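Prophenoloxidase b (Marsupenaeus japonicus, PDB 3WKY) is the hemolymph proenzyme of a type 3 copper phenoloxidase that probably hydroxylates monophenols and oxidises o-diphenols at a dicopper centre. Local coordinates at residues G176-S179 / E183-V186; S378-M381 / E385-V388; Y312-H315 / S319-R322; H303-I308 / F404-L409. All coordinates share one frame; numbering follows the deposited sequence.

Contact 1: G176-S179 / E183-V186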
# COMPACT_ATOMS: atom_id res chain seq x y z
N GLY A 176 -21.65 -11.51 21.66
CA GLY A 176 -20.94 -11.65 20.40
C GLY A 176 -21.72 -12.70 19.65
O GLY A 176 -22.56 -13.39 20.23
N LEU A 177 -21.47 -12.82 18.35
CA LEU A 177 -22.24 -13.75 17.53
C LEU A 177 -21.31 -14.81 16.97
O LEU A 177 -20.56 -14.54 16.03
CB LEU A 177 -22.92 -12.98 16.39
CG LEU A 177 -23.80 -13.76 15.43
CD1 LEU A 177 -24.87 -14.52 16.21
CD2 LEU A 177 -24.43 -12.81 14.44
N SER A 178 -21.34 -16.02 17.54
CA SER A 178 -20.38 -17.04 17.14
C SER A 178 -20.46 -17.34 15.65
O SER A 178 -19.44 -17.63 15.02
CB SER A 178 -20.57 -18.33 17.95
OG SER A 178 -20.06 -18.18 19.27
N SER A 179 -21.66 -17.28 15.08
CA SER A 179 -21.80 -17.68 13.68
C SER A 179 -21.03 -16.76 12.74
O SER A 179 -20.73 -17.15 11.61
CB SER A 179 -23.27 -17.78 13.26
OG SER A 179 -23.94 -16.55 13.45
N GLU A 183 -13.71 -16.31 16.95
CA GLU A 183 -13.11 -16.10 18.28
C GLU A 183 -14.13 -16.15 19.41
O GLU A 183 -13.79 -16.43 20.56
CB GLU A 183 -12.34 -14.79 18.34
CG GLU A 183 -11.09 -14.79 17.49
CD GLU A 183 -10.07 -15.82 17.95
OE1 GLU A 183 -10.08 -16.23 19.14
OE2 GLU A 183 -9.23 -16.20 17.11
N HIS A 184 -15.40 -15.87 19.09
CA HIS A 184 -16.44 -15.93 20.11
C HIS A 184 -16.74 -17.36 20.55
O HIS A 184 -17.28 -17.56 21.64
CB HIS A 184 -17.72 -15.22 19.64
CG HIS A 184 -18.73 -15.03 20.72
ND1 HIS A 184 -19.85 -15.83 20.84
CD2 HIS A 184 -18.78 -14.16 21.75
CE1 HIS A 184 -20.55 -15.45 21.89
NE2 HIS A 184 -19.93 -14.43 22.47
N ARG A 185 -16.36 -18.35 19.74
CA ARG A 185 -16.58 -19.77 20.08
C ARG A 185 -15.86 -20.16 21.37
O ARG A 185 -16.24 -21.13 22.03
CB ARG A 185 -16.16 -20.73 18.94
CG ARG A 185 -17.04 -20.68 17.66
CD ARG A 185 -17.27 -22.09 17.02
NE ARG A 185 -16.06 -22.76 16.50
CZ ARG A 185 -15.46 -22.47 15.34
NH1 ARG A 185 -15.91 -21.49 14.54
NH2 ARG A 185 -14.39 -23.16 14.97
N VAL A 186 -14.81 -19.42 21.73
CA VAL A 186 -14.04 -19.75 22.92
C VAL A 186 -14.19 -18.67 24.00
O VAL A 186 -13.47 -18.64 25.00
CB VAL A 186 -12.56 -20.19 22.56
CG1 VAL A 186 -11.80 -19.10 21.85
CG2 VAL A 186 -11.78 -20.75 23.75
O HOH W 1 -17.70 -19.40 14.35

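Contact 2: S378-M381 / E385-V388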
# COMPACT_ATOMS: atom_id res chain seq x y z
N SER A 378 -9.71 2.92 29.57
CA SER A 378 -8.85 1.88 29.00
C SER A 378 -9.68 0.64 28.62
O SER A 378 -10.80 0.46 29.12
CB SER A 378 -7.76 1.49 29.98
OG SER A 378 -7.14 0.26 29.63
N GLY A 379 -9.14 -0.19 27.73
CA GLY A 379 -9.79 -1.45 27.42
C GLY A 379 -9.39 -2.49 28.46
O GLY A 379 -8.55 -2.21 29.32
N VAL A 380 -9.99 -3.68 28.39
CA VAL A 380 -9.77 -4.71 29.42
C VAL A 380 -8.34 -5.25 29.53
O VAL A 380 -7.97 -5.82 30.56
CB VAL A 380 -10.76 -5.89 29.29
CG1 VAL A 380 -12.19 -5.40 29.50
CG2 VAL A 380 -10.62 -6.61 27.93
N MET A 381 -7.53 -5.07 28.49
CA MET A 381 -6.12 -5.51 28.56
C MET A 381 -5.34 -4.74 29.62
O MET A 381 -4.26 -5.18 30.03
CB MET A 381 -5.42 -5.38 27.20
CG MET A 381 -5.71 -6.54 26.27
SD MET A 381 -4.95 -8.09 26.84
CE MET A 381 -3.23 -7.82 26.39
N GLU A 385 -7.74 -8.45 36.25
CA GLU A 385 -8.94 -9.23 36.48
C GLU A 385 -9.83 -9.31 35.24
O GLU A 385 -10.81 -10.05 35.23
CB GLU A 385 -9.73 -8.73 37.70
CG GLU A 385 -10.44 -7.38 37.52
CD GLU A 385 -9.54 -6.16 37.62
OE1 GLU A 385 -8.29 -6.28 37.59
OE2 GLU A 385 -10.08 -5.05 37.74
N THR A 386 -9.48 -8.56 34.18
CA THR A 386 -10.28 -8.57 32.95
C THR A 386 -9.53 -8.93 31.65
O THR A 386 -10.16 -9.24 30.65
CB THR A 386 -10.96 -7.20 32.70
OG1 THR A 386 -9.96 -6.17 32.67
CG2 THR A 386 -12.00 -6.88 33.79
N ALA A 387 -8.20 -8.88 31.67
CA ALA A 387 -7.42 -8.97 30.42
C ALA A 387 -7.59 -10.30 29.68
O ALA A 387 -7.63 -10.32 28.44
CB ALA A 387 -5.94 -8.69 30.67
N VAL A 388 -7.72 -11.40 30.42
CA VAL A 388 -7.86 -12.73 29.81
C VAL A 388 -9.11 -12.85 28.90
O VAL A 388 -9.12 -13.64 27.96
CB VAL A 388 -7.83 -13.83 30.90
CG1 VAL A 388 -8.14 -15.22 30.33
CG2 VAL A 388 -6.45 -13.83 31.56

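Contact 3: Y312-H315 / S319-R322. With NAG (2-acetamido-2-deoxy-beta-D-glucopyranose), chain G.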
# COMPACT_ATOMS: atom_id res chain seq x y z
N TYR A 312 23.98 -14.17 27.28
CA TYR A 312 24.21 -13.33 28.43
C TYR A 312 23.52 -11.98 28.33
O TYR A 312 23.29 -11.45 27.24
CB TYR A 312 25.71 -13.15 28.72
CG TYR A 312 26.53 -12.58 27.58
CD1 TYR A 312 26.58 -11.22 27.36
CD2 TYR A 312 27.26 -13.41 26.75
CE1 TYR A 312 27.33 -10.69 26.32
CE2 TYR A 312 28.02 -12.88 25.70
CZ TYR A 312 28.05 -11.52 25.50
OH TYR A 312 28.79 -10.98 24.47
N LEU A 313 23.14 -11.46 29.49
CA LEU A 313 22.55 -10.13 29.54
C LEU A 313 23.60 -9.16 30.05
O LEU A 313 24.55 -9.55 30.73
CB LEU A 313 21.33 -10.10 30.47
CG LEU A 313 20.19 -11.04 30.09
CD1 LEU A 313 19.01 -10.88 31.06
CD2 LEU A 313 19.75 -10.79 28.65
N ILE A 314 23.44 -7.88 29.71
CA ILE A 314 24.35 -6.88 30.24
C ILE A 314 23.70 -6.18 31.43
O ILE A 314 22.59 -5.65 31.33
CB ILE A 314 24.84 -5.88 29.17
CG1 ILE A 314 25.78 -4.85 29.81
CG2 ILE A 314 23.68 -5.21 28.44
CD1 ILE A 314 26.56 -4.02 28.81
N HIS A 315 24.39 -6.21 32.56
CA HIS A 315 23.86 -5.59 33.76
C HIS A 315 23.99 -4.08 33.63
O HIS A 315 24.87 -3.59 32.93
CB HIS A 315 24.62 -6.08 35.00
CG HIS A 315 23.88 -5.89 36.28
ND1 HIS A 315 23.73 -4.66 36.88
CD2 HIS A 315 23.22 -6.77 37.08
CE1 HIS A 315 23.02 -4.79 37.99
NE2 HIS A 315 22.70 -6.06 38.13
N SER A 319 28.59 -5.16 33.98
CA SER A 319 29.05 -6.55 33.91
C SER A 319 28.08 -7.43 33.12
O SER A 319 26.91 -7.08 32.93
CB SER A 319 29.29 -7.11 35.31
OG SER A 319 28.09 -7.17 36.06
N TYR A 320 28.58 -8.56 32.64
CA TYR A 320 27.76 -9.49 31.88
C TYR A 320 27.23 -10.58 32.79
O TYR A 320 27.95 -11.05 33.68
CB TYR A 320 28.55 -10.09 30.71
CG TYR A 320 28.85 -9.08 29.63
CD1 TYR A 320 27.83 -8.58 28.83
CD2 TYR A 320 30.13 -8.59 29.42
CE1 TYR A 320 28.07 -7.65 27.84
CE2 TYR A 320 30.39 -7.66 28.43
CZ TYR A 320 29.35 -7.19 27.64
OH TYR A 320 29.59 -6.26 26.65
N VAL A 321 25.97 -10.97 32.60
CA VAL A 321 25.35 -12.01 33.41
C VAL A 321 25.03 -13.20 32.53
O VAL A 321 24.23 -13.08 31.59
CB VAL A 321 24.04 -11.52 34.07
CG1 VAL A 321 23.57 -12.54 35.10
CG2 VAL A 321 24.24 -10.16 34.73
N ARG A 322 25.64 -14.35 32.80
CA ARG A 322 25.39 -15.54 32.01
C ARG A 322 23.95 -16.03 32.15
O ARG A 322 23.38 -16.00 33.25
CB ARG A 322 26.34 -16.66 32.43
CG ARG A 322 26.03 -18.00 31.83
CD ARG A 322 27.12 -19.04 32.12
NE ARG A 322 26.96 -19.65 33.44
CZ ARG A 322 27.53 -20.80 33.78
NH1 ARG A 322 28.29 -21.45 32.91
NH2 ARG A 322 27.33 -21.30 34.99
C1 NAG G . 27.03 -5.97 38.94
C2 NAG G . 28.45 -6.07 39.49
C3 NAG G . 28.86 -7.52 39.70
C4 NAG G . 27.83 -8.25 40.55
C5 NAG G . 26.41 -8.01 40.03
C6 NAG G . 25.37 -8.59 41.00
C7 NAG G . 30.28 -4.54 39.13
C8 NAG G . 31.57 -4.35 38.38
N2 NAG G . 29.41 -5.40 38.62
O3 NAG G . 30.12 -7.55 40.34
O4 NAG G . 28.12 -9.63 40.55
O5 NAG G . 26.15 -6.63 39.84
O6 NAG G . 25.28 -9.99 40.83
O7 NAG G . 30.08 -3.92 40.17

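Contact 4: H303-I308 / F404-L409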
# COMPACT_ATOMS: atom_id res chain seq x y z
N HIS A 303 17.22 -5.85 21.76
CA HIS A 303 18.27 -6.01 22.76
C HIS A 303 18.13 -7.34 23.50
O HIS A 303 19.12 -8.03 23.77
CB HIS A 303 18.26 -4.87 23.78
CG HIS A 303 18.74 -3.55 23.25
ND1 HIS A 303 18.51 -2.37 23.89
CD2 HIS A 303 19.50 -3.25 22.16
CE1 HIS A 303 19.06 -1.36 23.21
NE2 HIS A 303 19.67 -1.89 22.16
N LEU A 304 16.90 -7.69 23.85
CA LEU A 304 16.66 -8.91 24.60
C LEU A 304 16.93 -10.16 23.75
O LEU A 304 17.52 -11.14 24.24
CB LEU A 304 15.24 -8.92 25.16
CG LEU A 304 14.85 -10.14 26.01
CD1 LEU A 304 15.80 -10.29 27.22
CD2 LEU A 304 13.40 -10.03 26.46
N TYR A 305 16.52 -10.12 22.48
CA TYR A 305 16.80 -11.21 21.56
C TYR A 305 18.31 -11.40 21.41
O TYR A 305 18.79 -12.55 21.35
CB TYR A 305 16.21 -10.94 20.16
CG TYR A 305 14.72 -11.20 20.02
CD1 TYR A 305 13.96 -11.68 21.09
CD2 TYR A 305 14.07 -10.97 18.82
CE1 TYR A 305 12.58 -11.91 20.95
CE2 TYR A 305 12.71 -11.20 18.67
CZ TYR A 305 11.97 -11.67 19.73
OH TYR A 305 10.62 -11.89 19.54
N HIS A 306 19.05 -10.30 21.31
CA HIS A 306 20.51 -10.38 21.23
C HIS A 306 21.08 -11.10 22.46
O HIS A 306 21.90 -12.02 22.32
CB HIS A 306 21.14 -8.99 21.14
CG HIS A 306 22.64 -9.01 21.17
ND1 HIS A 306 23.40 -9.40 20.09
CD2 HIS A 306 23.52 -8.68 22.15
CE1 HIS A 306 24.68 -9.32 20.41
NE2 HIS A 306 24.78 -8.89 21.65
N GLY A 307 20.68 -10.66 23.65
CA GLY A 307 21.17 -11.28 24.88
C GLY A 307 20.86 -12.76 24.94
O GLY A 307 21.71 -13.58 25.34
N ILE A 308 19.64 -13.12 24.58
CA ILE A 308 19.27 -14.53 24.53
C ILE A 308 20.17 -15.29 23.56
O ILE A 308 20.68 -16.38 23.88
CB ILE A 308 17.79 -14.69 24.14
CG1 ILE A 308 16.89 -14.28 25.31
CG2 ILE A 308 17.50 -16.14 23.70
CD1 ILE A 308 15.40 -14.13 24.95
N PHE A 404 10.19 -16.69 25.43
CA PHE A 404 10.69 -17.67 26.41
C PHE A 404 11.18 -18.95 25.73
O PHE A 404 12.22 -19.50 26.10
CB PHE A 404 9.63 -17.97 27.46
CG PHE A 404 9.42 -16.84 28.46
CD1 PHE A 404 10.49 -16.28 29.13
CD2 PHE A 404 8.14 -16.34 28.71
CE1 PHE A 404 10.31 -15.25 30.05
CE2 PHE A 404 7.95 -15.30 29.63
CZ PHE A 404 9.04 -14.76 30.30
N HIS A 405 10.44 -19.43 24.72
CA HIS A 405 10.83 -20.65 23.99
C HIS A 405 12.10 -20.38 23.19
O HIS A 405 12.96 -21.26 23.06
CB HIS A 405 9.68 -21.11 23.08
CG HIS A 405 10.00 -22.32 22.25
ND1 HIS A 405 10.23 -23.56 22.81
CD2 HIS A 405 10.11 -22.48 20.91
CE1 HIS A 405 10.48 -24.43 21.85
NE2 HIS A 405 10.41 -23.81 20.69
N ARG A 406 12.23 -19.17 22.65
CA ARG A 406 13.47 -18.79 21.98
C ARG A 406 14.64 -19.00 22.93
O ARG A 406 15.69 -19.55 22.55
CB ARG A 406 13.44 -17.32 21.55
CG ARG A 406 14.66 -16.88 20.73
CD ARG A 406 14.68 -15.34 20.58
NE ARG A 406 15.73 -14.87 19.68
CZ ARG A 406 15.51 -14.43 18.44
NH1 ARG A 406 14.28 -14.39 17.94
NH2 ARG A 406 16.54 -14.02 17.70
N TYR A 407 14.47 -18.56 24.17
CA TYR A 407 15.52 -18.75 25.15
C TYR A 407 15.69 -20.26 25.46
O TYR A 407 16.82 -20.77 25.47
CB TYR A 407 15.28 -17.95 26.44
CG TYR A 407 16.17 -18.51 27.53
CD1 TYR A 407 17.53 -18.22 27.55
CD2 TYR A 407 15.67 -19.42 28.47
CE1 TYR A 407 18.37 -18.80 28.52
CE2 TYR A 407 16.50 -19.99 29.42
CZ TYR A 407 17.84 -19.68 29.44
OH TYR A 407 18.67 -20.26 30.39
N LYS A 408 14.59 -20.97 25.69
CA LYS A 408 14.73 -22.41 26.01
C LYS A 408 15.51 -23.16 24.94
O LYS A 408 16.32 -24.04 25.26
CB LYS A 408 13.37 -23.08 26.24
CG LYS A 408 12.64 -22.63 27.51
CD LYS A 408 13.35 -23.16 28.77
CE LYS A 408 12.51 -22.88 30.03
NZ LYS A 408 13.14 -23.51 31.25
N LEU A 409 15.28 -22.82 23.68
CA LEU A 409 15.97 -23.51 22.59
C LEU A 409 17.49 -23.30 22.59
O LEU A 409 18.24 -24.10 21.99
CB LEU A 409 15.37 -23.12 21.23
CG LEU A 409 13.98 -23.68 20.92
CD1 LEU A 409 13.51 -23.23 19.53
CD2 LEU A 409 13.93 -25.21 21.06

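Contact 1: G176-S179 / E183-V186
Ser178 and His184 face each other across an irregular turn in the long loop between strand 165-169 and helix 187-190, within the copper-containing domain of the hemocyanin family. The turn closes on an imidazole. OG of Ser178 comes to the edge of the His184 ring, near its plane, and is hydrogen-bonded to ND1 at 2.8 Å. With chi1 at -169°, CG of His184 sits opposite its own backbone N, which carries the ring across to residues 176-178. One face is covered by the backbone of Gly176: its CA makes a CH-pi contact 3.8 Å from the ring centroid, while Gly176 O lies 3.3 Å from CE1, over the rim. Gly176 has no side chain, and this allows its CA to lie close over the ring. The other ring nitrogen, NE2, is hydrogen-bonded to OG1 of Thr175, and with both nitrogens engaged the rotation of the ring is fixed. Replacing His184 with an alanine would probably leave Ser178 OG and Thr175 OG1 without their common partner and open a gap beneath the Gly176 peptide. A second link runs through water: one molecule donates to Ser178 O (2.6 Å) and accepts from Arg185 NH1 (2.8 Å), while NH2 of the same guanidinium is hydrogen-bonded to Leu240 O. Ser178 also rests against His306 of the third subunit. Beyond the turn, Val186 is the N-cap residue of helix 187-190 and packs on helix 218-239.

Contact 2: S378-M381 / E385-V388
The flat group that joins Val380 to Thr386 and Ala387 is a peptide, with no aromatic ring involved. At its edge, in the carbonyl plane and on the lone pair beside Val380's own CA, OG1 of Thr386 donates a 2.9 Å hydrogen bond to Val380 O, with a C=O...donor angle of 117°. Ala387 comes in off one side of that plane, its CA 3.2 Å from the same oxygen in a CA-H...O contact. A chi1 of 56° swings the Thr386 hydroxyl back over its own backbone and toward Val380. CB of Thr386 packs 3.7 Å from CB of Val380. Putting a valine in place of Thr386 would take away the hydroxyl and is likely to leave the buried oxygen of Val380 without its donor. Met381, bent at chi2 and chi3, brings SD to 4.0 Å from CB of Ala387. Its backbone oxygen accepts a hydrogen bond from ND1 of His361, which places this loop in the second shell of the metal site. Ala387 in turn touches His361 and Phe393, about 5 Å from the dicopper-oxygen cluster. This is a buried loop between helices 356-365 and 391-409, both of which supply histidines to the type 3 copper site.

Contact 3: Y312-H315 / S319-R322
Tyr312 to His315 and Ser319 to Arg322 run antiparallel, the directions of the short strands 312-314 and 320-322 lying 154° apart, with three backbone hydrogen bonds between them. Leu313 and Val321 form the hydrogen-bonded pair, with Leu313 N to Val321 O at 2.9 Å and Val321 N to Leu313 O at 2.7 Å; His315 N reaches Ser319 O at 2.7 Å in a nearly straight bond.

On the face that carries Tyr312, Ile314 and Tyr320, Tyr312 in one of its two conformers turns its ring edge toward the face of Tyr320. The pair is then offset edge-to-face, centroids 4.8 Å apart and planes at 71°, and holds for that conformer alone. A chi1 of 57° places this Tyr312 ring between its backbone N and carbonyl carbon, leaning across to the partner strand. In one of two conformers of Ile314, CB lies 3.9 Å from CE1 of Tyr320.

Near the turn, the His315 imidazole has O5 of the N-acetylglucosamine over the centre of one face, 3.9 Å from NE2, and Val321 CG2 lies at its edge. ND1 of that ring is hydrogen-bonded to the backbone N of Asn317, while OG of Ser319, in one of two conformers, is 3.3 Å from the sugar's C1 and hydrogen-bonded to Asn317 OD1. NH2 of Arg322 forms a salt bridge with Glu331, and NH1 is hydrogen-bonded to Cys687 O of the fourth subunit.

The whole is a short beta hairpin presenting an N-glycosylation sequon at its turn: Asn317 carries the sugar, Ser319 supplies the sequon hydroxyl, and the His315 ring turns a face to the sugar's O5.

Contact 4: H303-I308 / F404-L409
Arg406 reaches Tyr305 between helices 294-310 and 391-409, whose segments 303-308 and 404-409 run 19° apart, 10.2 Å at closest approach of their axes. Its chain leaves CB with CG opposite the backbone N and stays extended to NE. CG passes 4.2 Å from CG2 of Ile308. Next CD comes over the Tyr305 ring, 3.8 Å from CD1, in a CH-pi contact, and NE then lies above CG of the ring. The guanidinium lies flat on that face, its plane only 6° from the ring's, with CZ 4.0 Å from the centroid in a cation-pi stack. NH1 sits over the rim, 3.5 Å from CD2, while NH2 turns back over CB of Tyr305 and takes Asp309 as its salt-bridge partner. The carboxylate and the stack together would hold the group flat and balance its charge. Beside the stack, Ile308 drives CG2 against the neighbouring backbone, 3.6 Å from CA of Tyr407, whose hydroxyl is hydrogen-bonded to Asp325. Tyr305 also rests on Phe399 and Val403 of helix 391-409. The arrangement is side-by-side helix packing in the largely helical part around the copper site, here joining helix 294-310 to the far end of the helix that supplies His397.

Contact 2 is the one beside the active site: Ala387 lies about 5 Å from the dicopper-oxygen cluster. The centres of contacts 2 and 4 are about 27 Å apart, yet the two are connected through helix 391-409, which starts just after Val388 and ends in contact 4. Contacts 3 and 4 touch, their centres 13 Å apart: Tyr312 N is 3.0 Å from Gly307 O, a probable hydrogen bond where helix 294-310 passes into the hairpin, and Leu313 packs on Gly307 and Leu304. Contact 1, its centre about 18 Å from that of contact 2, is linked to contact 4 through the assembly, since His306 of contact 4 packs on Ser179 of the fourth subunit.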